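Local coordinates for B-129 (PDB 2WBT), which probably binds DNA through two zinc fingers and is essential for the function of its hyperthermophilic archaeal virus, at residues S61-S69 with C77-S85. Numbering follows the deposited sequence.
With ZN (zinc ion), chain C.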
loop_
_atom_site.group_PDB
_atom_site.type_symbol
_atom_site.label_atom_id
_atom_site.label_comp_id
_atom_site.label_asym_id
_atom_site.label_seq_id
_atom_site.Cartn_x
_atom_site.Cartn_y
_atom_site.Cartn_z
ATOM N N SER A 61 8.754 3.406 -1.673
ATOM C CA SER A 61 9.139 4.820 -1.637
ATOM C C SER A 61 8.027 5.712 -2.191
ATOM O O SER A 61 7.733 6.769 -1.634
ATOM C CB SER A 61 10.418 5.046 -2.447
ATOM O OG SER A 61 10.953 6.336 -2.207
ATOM N N TYR A 62 7.417 5.270 -3.287
ATOM C CA TYR A 62 6.308 5.993 -3.912
ATOM C C TYR A 62 5.064 6.015 -3.023
ATOM O O TYR A 62 4.407 7.049 -2.880
ATOM C CB TYR A 62 5.957 5.362 -5.263
ATOM C CG TYR A 62 4.746 5.986 -5.913
ATOM C CD1 TYR A 62 4.873 7.107 -6.720
ATOM C CD2 TYR A 62 3.471 5.467 -5.707
ATOM C CE1 TYR A 62 3.766 7.694 -7.315
ATOM C CE2 TYR A 62 2.357 6.045 -6.295
ATOM C CZ TYR A 62 2.511 7.158 -7.100
ATOM O OH TYR A 62 1.409 7.736 -7.689
ATOM N N LEU A 63 4.750 4.859 -2.446
ATOM C CA LEU A 63 3.555 4.671 -1.624
ATOM C C LEU A 63 3.566 5.572 -0.385
ATOM O O LEU A 63 2.568 6.216 -0.075
ATOM C CB LEU A 63 3.442 3.196 -1.220
ATOM C CG LEU A 63 2.122 2.696 -0.621
ATOM C CD1 LEU A 63 1.826 1.264 -1.071
ATOM C CD2 LEU A 63 2.138 2.796 0.903
ATOM N N TYR A 64 4.703 5.623 0.303
ATOM C CA TYR A 64 4.840 6.445 1.513
ATOM C C TYR A 64 5.043 7.932 1.223
ATOM O O TYR A 64 4.786 8.774 2.087
ATOM C CB TYR A 64 5.958 5.896 2.403
ATOM C CG TYR A 64 5.519 4.649 3.131
ATOM C CD1 TYR A 64 4.576 4.722 4.152
ATOM C CD2 TYR A 64 6.015 3.397 2.782
ATOM C CE1 TYR A 64 4.148 3.585 4.818
ATOM C CE2 TYR A 64 5.594 2.251 3.444
ATOM C CZ TYR A 64 4.660 2.352 4.461
ATOM O OH TYR A 64 4.240 1.221 5.123
ATOM N N ARG A 65 5.497 8.251 0.014
ATOM C CA ARG A 65 5.516 9.635 -0.462
ATOM C C ARG A 65 4.119 10.078 -0.909
ATOM O O ARG A 65 3.767 11.252 -0.774
ATOM C CB ARG A 65 6.531 9.806 -1.595
ATOM C CG ARG A 65 7.967 9.909 -1.094
ATOM C CD ARG A 65 8.981 10.080 -2.217
ATOM N NE ARG A 65 8.687 11.236 -3.068
ATOM C CZ ARG A 65 8.438 11.192 -4.379
ATOM N NH1 ARG A 65 8.451 10.042 -5.051
ATOM N NH2 ARG A 65 8.183 12.321 -5.033
ATOM N N LEU A 66 3.336 9.141 -1.442
ATOM C CA LEU A 66 1.930 9.396 -1.777
ATOM C C LEU A 66 1.137 9.728 -0.516
ATOM O O LEU A 66 0.405 10.718 -0.476
ATOM C CB LEU A 66 1.303 8.178 -2.471
ATOM C CG LEU A 66 -0.215 8.197 -2.696
ATOM C CD1 LEU A 66 -0.637 9.433 -3.476
ATOM C CD2 LEU A 66 -0.660 6.933 -3.411
ATOM N N LEU A 67 1.294 8.889 0.504
ATOM C CA LEU A 67 0.577 9.047 1.773
ATOM C C LEU A 67 0.972 10.330 2.503
ATOM O O LEU A 67 0.119 11.012 3.075
ATOM C CB LEU A 67 0.822 7.838 2.681
ATOM C CG LEU A 67 0.334 6.486 2.151
ATOM C CD1 LEU A 67 0.812 5.352 3.048
ATOM C CD2 LEU A 67 -1.171 6.467 2.016
ATOM N N ALA A 68 2.264 10.645 2.485
ATOM C CA ALA A 68 2.777 11.885 3.078
ATOM C C ALA A 68 2.182 13.124 2.403
ATOM O O ALA A 68 1.836 14.097 3.075
ATOM C CB ALA A 68 4.297 11.921 2.998
ATOM N N SER A 69 2.070 13.077 1.078
ATOM C CA SER A 69 1.474 14.169 0.304
ATOM C C SER A 69 -0.030 14.267 0.538
ATOM O O SER A 69 -0.570 15.362 0.707
ATOM C CB SER A 69 1.744 13.974 -1.189
ATOM O OG SER A 69 3.137 13.939 -1.443
ATOM N N CYS A 77 -0.823 15.101 -7.264
ATOM C CA CYS A 77 -0.524 14.637 -8.615
ATOM C C CYS A 77 0.123 13.249 -8.559
ATOM O O CYS A 77 1.127 13.061 -7.871
ATOM C CB CYS A 77 0.418 15.616 -9.313
ATOM S SG CYS A 77 0.771 15.215 -11.024
ATOM N N PRO A 78 -0.434 12.273 -9.296
ATOM C CA PRO A 78 0.112 10.917 -9.249
ATOM C C PRO A 78 1.539 10.813 -9.785
ATOM O O PRO A 78 2.319 10.002 -9.288
ATOM C CB PRO A 78 -0.852 10.116 -10.136
ATOM C CG PRO A 78 -2.075 10.956 -10.244
ATOM C CD PRO A 78 -1.583 12.356 -10.212
ATOM N N LEU A 79 1.873 11.630 -10.780
ATOM C CA LEU A 79 3.190 11.572 -11.412
ATOM C C LEU A 79 4.301 12.201 -10.563
ATOM O O LEU A 79 5.398 11.645 -10.495
ATOM C CB LEU A 79 3.153 12.212 -12.803
ATOM C CG LEU A 79 2.116 11.659 -13.787
ATOM C CD1 LEU A 79 2.223 12.378 -15.124
ATOM C CD2 LEU A 79 2.272 10.155 -13.975
ATOM N N CYS A 80 4.038 13.340 -9.924
ATOM C CA CYS A 80 5.060 13.958 -9.062
ATOM C C CYS A 80 4.789 13.875 -7.555
ATOM O O CYS A 80 5.698 14.120 -6.759
ATOM C CB CYS A 80 5.343 15.407 -9.475
ATOM S SG CYS A 80 3.941 16.603 -9.169
ATOM N N LEU A 81 3.578 13.490 -7.159
ATOM C CA LEU A 81 3.235 13.336 -5.733
ATOM C C LEU A 81 3.330 14.629 -4.930
ATOM O O LEU A 81 3.634 14.594 -3.735
ATOM C CB LEU A 81 4.114 12.262 -5.070
ATOM C CG LEU A 81 3.932 10.833 -5.579
ATOM C CD1 LEU A 81 4.967 9.918 -4.945
ATOM C CD2 LEU A 81 2.523 10.328 -5.298
ATOM N N MET A 82 3.088 15.767 -5.587
ATOM C CA MET A 82 3.127 17.076 -4.927
ATOM C C MET A 82 1.707 17.582 -4.657
ATOM O O MET A 82 0.863 17.573 -5.556
ATOM C CB MET A 82 3.899 18.099 -5.765
ATOM C CG MET A 82 5.389 17.791 -5.960
ATOM S SD MET A 82 6.375 17.636 -4.453
ATOM C CE MET A 82 6.368 15.865 -4.201
ATOM N N PRO A 83 1.440 18.023 -3.411
ATOM C CA PRO A 83 0.125 18.513 -3.018
ATOM C C PRO A 83 -0.172 19.895 -3.577
ATOM O O PRO A 83 0.738 20.708 -3.735
ATOM C CB PRO A 83 0.195 18.562 -1.484
ATOM C CG PRO A 83 1.595 18.335 -1.108
ATOM C CD PRO A 83 2.409 18.076 -2.301
ATOM N N PHE A 84 -1.444 20.144 -3.868
ATOM C CA PHE A 84 -1.891 21.445 -4.349
ATOM C C PHE A 84 -3.058 21.954 -3.519
ATOM O O PHE A 84 -3.775 21.176 -2.886
ATOM C CB PHE A 84 -2.257 21.368 -5.827
ATOM C CG PHE A 84 -1.064 21.275 -6.723
ATOM C CD1 PHE A 84 -0.457 22.424 -7.209
ATOM C CD2 PHE A 84 -0.525 20.041 -7.055
ATOM C CE1 PHE A 84 0.655 22.344 -8.027
ATOM C CE2 PHE A 84 0.586 19.953 -7.873
ATOM C CZ PHE A 84 1.175 21.108 -8.358
ATOM N N SER A 85 -3.234 23.271 -3.527
ATOM C CA SER A 85 -4.206 23.938 -2.660
ATOM C C SER A 85 -5.645 23.528 -2.964
ATOM O O SER A 85 -6.471 23.413 -2.057
ATOM C CB SER A 85 -4.067 25.458 -2.785
ATOM O OG SER A 85 -4.464 25.907 -4.072
HETATM ZN ZN ZN C . 2.873 16.243 -11.116
#
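Leu81 supplies most of the apolar contact: with CG anti to its own carbonyl carbon (chi1 -65°), its two methyls reach helix 60-72 between Tyr62, Arg65 and Leu66. Leu81 CD1 approaches the tyrosine ring obliquely, 3.3 Å from CD1 of Tyr62, and the other methyl bears on CE1 and CZ of the same ring. That second branch, Leu81 CD2, also reaches CB of Leu66 at 3.8 Å, where the two leucine side chains cross at about a right angle. On the Arg65 side, CD1 of Leu81 lies over one face of the guanidinium, 3.4 Å above its plane and displaced toward the rim. A bend at chi3 turns the arginine back over the methyl.

The turn being gripped is the CPLC zinc knuckle of the first C2H2-type finger, whose zinc ion here has Glu98 in place of the second histidine. Cys77 SG (2.3 Å) and Cys80 SG (2.2 Å) bind the metal, and His93 and Glu98 complete the site. Leu81 N bonds to Cys77 O at 2.6 Å, closing the turn, and the positive phi of Leu81 fits the tight chain reversal. A helix preceding the finger packs against its knuckle, with the CB atoms of Cys77 and Cys80 pointing away from that helix.

One secure polar bond and one doubtful one are made to knuckle carbonyls. Tyr62 OH donates to Pro78 O at 2.9 Å; the oxygen sits at the ring edge, and the C=O...OH angle is 122°, with the hydroxyl tilted 16° from the carbonyl plane. Two turns further along the helix, Ser69 OG is modelled implausibly close to Leu81 O, so a bond is likely but its length is doubtful, and nearby the Pro83 ring rests against Ser69 O, with Pro83 CB at 4.0 Å.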